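Nsp15 (Middle East respiratory syndrome-related coronavirus, PDB 5YVD) cleaves RNA as an endoribonuclease specific for uridylates and works as a hexamer. Local coordinates at the interface of chains A and B. Residues are numbered along the deposited sequence; one frame, centred on the assembly and turned at random. Chains: chain A/B, Nsp15.

The interface of chains A and B. Residues chain A 50-52, 104; chain B 25-27.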
loop_
_atom_site.group_PDB
_atom_site.type_symbol
_atom_site.label_atom_id
_atom_site.label_comp_id
_atom_site.label_asym_id
_atom_site.label_seq_id
_atom_site.Cartn_x
_atom_site.Cartn_y
_atom_site.Cartn_z
ATOM N N PRO A 50 -9.528 3.150 -8.081
ATOM C CA PRO A 50 -8.331 3.904 -7.929
ATOM C C PRO A 50 -8.645 5.228 -7.249
ATOM O O PRO A 50 -9.583 5.936 -7.637
ATOM C CB PRO A 50 -7.887 4.120 -9.364
ATOM C CG PRO A 50 -8.422 2.953 -10.092
ATOM C CD PRO A 50 -9.786 2.886 -9.503
ATOM N N THR A 51 -7.848 5.546 -6.239
ATOM C CA THR A 51 -8.071 6.705 -5.446
ATOM C C THR A 51 -8.439 7.953 -6.254
ATOM O O THR A 51 -9.360 8.698 -5.868
ATOM C CB THR A 51 -6.834 6.985 -4.607
ATOM O OG1 THR A 51 -6.598 5.883 -3.746
ATOM C CG2 THR A 51 -7.060 8.192 -3.751
ATOM N N ASN A 52 -7.728 8.218 -7.349
ATOM C CA ASN A 52 -7.965 9.473 -8.072
ATOM C C ASN A 52 -9.341 9.498 -8.766
ATOM O O ASN A 52 -9.896 10.560 -9.019
ATOM C CB ASN A 52 -6.849 9.775 -9.077
ATOM C CG ASN A 52 -6.707 8.706 -10.115
ATOM O OD1 ASN A 52 -6.696 7.525 -9.791
ATOM N ND2 ASN A 52 -6.607 9.108 -11.370
ATOM N N TYR A 104 -12.962 7.169 -17.348
ATOM C CA TYR A 104 -12.347 5.930 -16.956
ATOM C C TYR A 104 -13.393 4.883 -16.589
ATOM O O TYR A 104 -13.195 3.713 -16.864
ATOM C CB TYR A 104 -11.385 6.184 -15.797
ATOM C CG TYR A 104 -10.530 5.000 -15.444
ATOM C CD1 TYR A 104 -10.978 4.053 -14.530
ATOM C CD2 TYR A 104 -9.272 4.813 -16.030
ATOM C CE1 TYR A 104 -10.205 2.954 -14.209
ATOM C CE2 TYR A 104 -8.492 3.702 -15.718
ATOM C CZ TYR A 104 -8.968 2.791 -14.797
ATOM O OH TYR A 104 -8.238 1.697 -14.446
ATOM N N ALA B 25 -5.889 5.757 -14.183
ATOM C CA ALA B 25 -5.978 5.313 -12.784
ATOM C C ALA B 25 -4.631 5.480 -12.083
ATOM O O ALA B 25 -3.601 5.142 -12.666
ATOM C CB ALA B 25 -6.428 3.863 -12.727
ATOM N N VAL B 26 -4.624 6.007 -10.858
ATOM C CA VAL B 26 -3.393 6.021 -10.041
ATOM C C VAL B 26 -3.490 4.969 -8.958
ATOM O O VAL B 26 -4.176 5.197 -7.988
ATOM C CB VAL B 26 -3.148 7.351 -9.306
ATOM C CG1 VAL B 26 -1.851 7.271 -8.515
ATOM C CG2 VAL B 26 -3.059 8.504 -10.265
ATOM N N VAL B 27 -2.768 3.857 -9.094
ATOM C CA VAL B 27 -2.977 2.697 -8.224
ATOM C C VAL B 27 -1.715 2.229 -7.502
ATOM O O VAL B 27 -0.860 1.556 -8.075
ATOM C CB VAL B 27 -3.612 1.519 -9.000
ATOM C CG1 VAL B 27 -4.309 0.573 -8.035
ATOM C CG2 VAL B 27 -4.612 2.035 -10.027
#
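The side-chain amide of A:Asn52 presents one face to strand 24-27 of chain B, whereas the phenol of A:Tyr104 offers the strand its hydroxyl end. The methyl CB of B:Ala25 stands above the tyrosine ring plane but beyond the rim, near the CZ-OH bond, and does not cover the ring itself; the hydroxyl OH of A:Tyr104 is its nearest atom of that side chain, at 3.3 Å. CG of A:Tyr104 stands opposite the backbone N and beside the carbonyl carbon (chi1 -171°), a placement that carries the hydroxyl end to this methyl.

Over the amide sits CG2 of B:Val26, almost straight above the amide carbon CG of A:Asn52 at 3.7 Å. The same face receives a hydrogen bond from the backbone N of B:Val26 to OD1 of A:Asn52, 2.8 Å long. It is nearly straight at the hydrogen (164°), yet the donor stands 43° out of the carbonyl plane, so it does not follow a lone pair. The valine therefore meets the amide by main chain and methyl together, which probably limits the amide's rotation.

A:Pro50 meets CB of B:Ala25 with the CB-CG edge of its ring, CG lying 3.4 Å away, making that methyl a shared contact for proline and tyrosine. CG2 of B:Val27 instead comes at a slant from one face, 3.9 Å from CG of A:Pro50.

The patch thus couples the amide hydrogen bond to a small apolar surface, with 133 Å² hidden in all. Its twin, with the chains exchanged, recurs across the two-fold axis. A:Pro50, A:Asn52 and the chain B strand belong to the N-terminal oligomerisation region, A:Tyr104 to the middle domain, so the patch probably helps join subunits into the hexamer, which in this family is a dimer of trimers.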